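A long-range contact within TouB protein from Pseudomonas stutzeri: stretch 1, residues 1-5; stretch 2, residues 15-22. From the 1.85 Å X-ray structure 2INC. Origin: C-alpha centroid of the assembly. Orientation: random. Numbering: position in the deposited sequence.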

ATOM      1  N   THR C   1      55.732  19.027  26.791  1.00 50.53           N
ATOM      2  CA  THR C   1      54.361  18.520  26.363  1.00 52.50           C
ATOM      3  C   THR C   1      54.472  17.369  25.384  1.00 51.57           C
ATOM      4  O   THR C   1      55.064  17.514  24.325  1.00 51.81           O
ATOM      5  N   PHE C   2      53.911  16.219  25.751  1.00 50.79           N
ATOM      6  CA  PHE C   2      54.215  14.971  25.042  1.00 48.20           C
ATOM      7  C   PHE C   2      53.026  14.036  25.156  1.00 47.05           C
ATOM      8  O   PHE C   2      52.570  13.740  26.260  1.00 46.87           O
ATOM      9  N   PRO C   3      52.488  13.596  24.001  1.00 45.63           N
ATOM     10  CA  PRO C   3      51.297  12.742  24.056  1.00 44.06           C
ATOM     11  C   PRO C   3      51.657  11.310  24.324  1.00 42.21           C
ATOM     12  O   PRO C   3      52.580  10.744  23.708  1.00 42.52           O
ATOM     13  N   ILE C   4      50.957  10.725  25.272  1.00 41.86           N
ATOM     14  CA  ILE C   4      51.005   9.290  25.395  1.00 40.25           C
ATOM     15  C   ILE C   4      49.577   8.735  25.414  1.00 39.28           C
ATOM     16  O   ILE C   4      48.593   9.481  25.620  1.00 38.63           O
ATOM     17  N   MET C   5      49.489   7.422  25.230  1.00 37.69           N
ATOM     18  CA  MET C   5      48.235   6.645  25.330  1.00 37.81           C
ATOM     19  C   MET C   5      48.253   5.781  26.597  1.00 38.51           C
ATOM     20  O   MET C   5      49.123   4.916  26.791  1.00 38.70           O
ATOM     21  N   GLN C  15      43.396   5.663  26.394  1.00 38.89           N
ATOM     22  CA  GLN C  15      43.014   7.060  26.291  1.00 38.52           C
ATOM     23  C   GLN C  15      44.219   7.912  26.011  1.00 39.41           C
ATOM     24  O   GLN C  15      45.356   7.548  26.404  1.00 39.32           O
ATOM     25  N   LEU C  16      43.979   9.053  25.357  1.00 38.74           N
ATOM     26  CA  LEU C  16      45.060  10.005  25.115  1.00 40.21           C
ATOM     27  C   LEU C  16      45.267  10.859  26.391  1.00 40.74           C
ATOM     28  O   LEU C  16      44.318  11.441  26.904  1.00 40.41           O
ATOM     29  N   VAL C  17      46.500  10.933  26.871  1.00 41.93           N
ATOM     30  CA  VAL C  17      46.832  11.698  28.084  1.00 43.29           C
ATOM     31  C   VAL C  17      48.119  12.476  27.764  1.00 44.93           C
ATOM     32  O   VAL C  17      49.174  11.865  27.545  1.00 44.61           O
ATOM     33  N   PRO C  18      48.013  13.804  27.651  1.00 45.92           N
ATOM     34  CA  PRO C  18      49.226  14.602  27.502  1.00 47.41           C
ATOM     35  C   PRO C  18      50.013  14.604  28.811  1.00 47.85           C
ATOM     36  O   PRO C  18      49.438  14.711  29.906  1.00 48.19           O
ATOM     37  N   VAL C  19      51.308  14.391  28.710  1.00 48.64           N
ATOM     38  CA  VAL C  19      52.161  14.457  29.885  1.00 48.19           C
ATOM     39  C   VAL C  19      53.230  15.492  29.546  1.00 48.73           C
ATOM     40  O   VAL C  19      53.216  16.040  28.452  1.00 49.39           O
ATOM     41  N   ASP C  20      54.141  15.761  30.474  1.00 49.27           N
ATOM     42  CA  ASP C  20      55.271  16.655  30.206  1.00 50.03           C
ATOM     43  C   ASP C  20      56.568  15.866  30.115  1.00 49.20           C
ATOM     44  O   ASP C  20      56.723  14.885  30.828  1.00 49.53           O
ATOM     45  N   THR C  21      57.500  16.283  29.258  1.00 49.40           N
ATOM     46  CA  THR C  21      58.801  15.591  29.135  1.00 49.94           C
ATOM     47  C   THR C  21      59.607  15.591  30.463  1.00 50.72           C
ATOM     48  O   THR C  21      60.457  14.725  30.703  1.00 49.72           O
ATOM     49  N   GLU C  22      59.271  16.530  31.341  1.00 50.97           N
ATOM     50  CA  GLU C  22      59.866  16.611  32.679  1.00 52.19           C
ATOM     51  C   GLU C  22      59.168  15.767  33.775  1.00 51.62           C
ATOM     52  O   GLU C  22      59.679  15.647  34.894  1.00 52.13           O
TER

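Residues 2-5 and 15-19 run side by side as antiparallel strands, their N-to-C directions 145° apart, and together the two stretches bury 528 Å² of surface. Because side chains alternate along a strand, Phe2, Ile4, Val17 and Val19 lie on one face of the sheet, and Pro3, Met5, Leu16 and Pro18 on the other; cross-strand packing follows this division.

Thr1 starts the contact with main-chain atoms. Its CA-to-CB bond points away from stretch 2 and chi1 is off-well at -108°, whereas its amino group forms a long salt bridge with the carboxylate of Asp20 (Thr1 N to Asp20 OD1, 3.7 Å). Asp20 has chi1 t; its CA-to-CB bond also points away, but the end of the side chain comes nearer, and its other oxygen accepts a hydrogen bond from the backbone of Glu22 in its own stretch (Glu22 N to Asp20 OD2, 2.8 Å). Thr1 CA also makes a CA-H...O contact with Val19 O at 3.4 Å.

Phe2 pairs with Val19 through two backbone hydrogen bonds, Phe2 N to Val19 O and Val19 N to Phe2 O, both 2.8 Å. With chi1 t, its ring leads away from stretch 2, so the closest side-chain approaches are made by CB: 4.3 Å from Phe2 CB to Val19 CG2 and 4.0 Å from Phe2 CB to Thr21 CG2. Val19 CG2 lies at the edge of the ring, near its plane.

Pro3, on the other face, has no amide hydrogen to donate and sits opposite Pro18 in a non-hydrogen-bonded pair. Both rings are C-gamma endo. Pro3 reaches diagonally to Leu16 (chi1 t, chi2 p), with Pro3 CB 3.8 Å from Leu16 CD1.

Ile4 returns to the face of Phe2. Its backbone is tied to Val17 by Ile4 N to Val17 O at 3.1 Å and Val17 N to Ile4 O at 2.8 Å. Chi1 is p and chi2 off-well at 98°, and the end of the side chain comes nearer to stretch 2, touching two valines: Ile4 CD1 lies 4.0 Å from Val17 CB (Val17 chi1 t), and Ile4 CG1 lies 3.8 Å from Val19 CG1 (Val19 chi1 m).

Met5, chi1 m, chi2 m and chi3 t, folds its thioether against Leu16, its non-hydrogen-bonded partner: Met5 SD is 3.9 Å from Leu16 CB. A CA-H...O contact from Met5 CA to Gln15 O, 3.2 Å, closes this end, while the CA-to-CB bond of Gln15 points away from stretch 1.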

ATOM      1  CB  THR C   1      53.409  19.644  25.823  1.00 53.02           C
ATOM      2  OG1 THR C   1      52.390  19.890  26.802  1.00 55.39           O
ATOM      3  CG2 THR C   1      52.713  19.262  24.512  1.00 52.78           C
ATOM      4  CB  PHE C   2      55.462  14.334  25.627  1.00 48.20           C
ATOM      5  CG  PHE C   2      55.978  13.139  24.855  1.00 48.51           C
ATOM      6  CD1 PHE C   2      56.762  13.305  23.717  1.00 49.25           C
ATOM      7  CD2 PHE C   2      55.706  11.850  25.279  1.00 49.42           C
ATOM      8  CE1 PHE C   2      57.248  12.217  23.027  1.00 49.16           C
ATOM      9  CE2 PHE C   2      56.210  10.751  24.587  1.00 48.46           C
ATOM     10  CZ  PHE C   2      56.976  10.937  23.460  1.00 46.47           C
ATOM     11  CB  PRO C   3      50.704  12.888  22.651  1.00 44.17           C
ATOM     12  CG  PRO C   3      51.944  13.095  21.763  1.00 44.92           C
ATOM     13  CD  PRO C   3      52.908  13.904  22.619  1.00 45.52           C
ATOM     14  CB  ILE C   4      51.819   8.802  26.657  1.00 41.26           C
ATOM     15  CG1 ILE C   4      51.242   9.380  27.946  1.00 40.23           C
ATOM     16  CG2 ILE C   4      53.334   9.144  26.516  1.00 41.58           C
ATOM     17  CD1 ILE C   4      50.328   8.476  28.687  1.00 39.03           C
ATOM     18  CB  MET C   5      48.019   5.727  24.078  1.00 36.46           C
ATOM     19  CG  MET C   5      48.020   6.476  22.707  1.00 35.00           C
ATOM     20  SD  MET C   5      46.855   7.842  22.650  1.00 42.82           S
ATOM     21  CE  MET C   5      46.889   8.273  20.903  1.00 41.10           C
ATOM     22  CB  GLN C  15      42.387   7.545  27.585  1.00 39.36           C
ATOM     23  CG  GLN C  15      41.154   6.804  27.970  1.00 40.65           C
ATOM     24  CD  GLN C  15      40.678   7.232  29.301  1.00 44.94           C
ATOM     25  OE1 GLN C  15      41.180   6.743  30.338  1.00 46.58           O
ATOM     26  NE2 GLN C  15      39.713   8.183  29.317  1.00 39.46           N
ATOM     27  CB  LEU C  16      44.733  10.894  23.917  1.00 40.54           C
ATOM     28  CG  LEU C  16      45.634  12.134  23.679  1.00 40.46           C
ATOM     29  CD1 LEU C  16      47.075  11.748  23.242  1.00 36.98           C
ATOM     30  CD2 LEU C  16      45.003  13.049  22.662  1.00 40.84           C
ATOM     31  CB  VAL C  17      47.055  10.772  29.296  1.00 43.69           C
ATOM     32  CG1 VAL C  17      47.470  11.563  30.519  1.00 41.40           C
ATOM     33  CG2 VAL C  17      45.797   9.999  29.620  1.00 42.53           C
ATOM     34  CB  PRO C  18      48.702  16.008  27.178  1.00 47.27           C
ATOM     35  CG  PRO C  18      47.313  16.049  27.661  1.00 47.79           C
ATOM     36  CD  PRO C  18      46.791  14.625  27.666  1.00 47.26           C
ATOM     37  CB  VAL C  19      52.802  13.081  30.242  1.00 48.27           C
ATOM     38  CG1 VAL C  19      51.745  12.068  30.635  1.00 48.57           C
ATOM     39  CG2 VAL C  19      53.656  12.547  29.121  1.00 45.13           C
ATOM     40  CB  ASP C  20      55.399  17.642  31.350  1.00 50.91           C
ATOM     41  CG  ASP C  20      56.314  18.787  31.005  1.00 53.41           C
ATOM     42  OD1 ASP C  20      55.830  19.768  30.377  1.00 52.75           O
ATOM     43  OD2 ASP C  20      57.511  18.683  31.368  1.00 56.86           O
ATOM     44  CB  THR C  21      59.653  16.198  27.974  1.00 50.66           C
ATOM     45  OG1 THR C  21      59.717  17.629  28.103  1.00 51.81           O
ATOM     46  CG2 THR C  21      59.026  15.885  26.614  1.00 50.09           C
ATOM     47  CB  GLU C  22      59.943  18.089  33.089  1.00 52.83           C
ATOM     48  CG  GLU C  22      60.742  18.954  32.106  1.00 56.36           C
ATOM     49  CD  GLU C  22      62.094  18.324  31.753  1.00 62.58           C
ATOM     50  OE1 GLU C  22      62.400  18.161  30.531  1.00 65.34           O
ATOM     51  OE2 GLU C  22      62.834  17.963  32.700  1.00 64.87           O
TER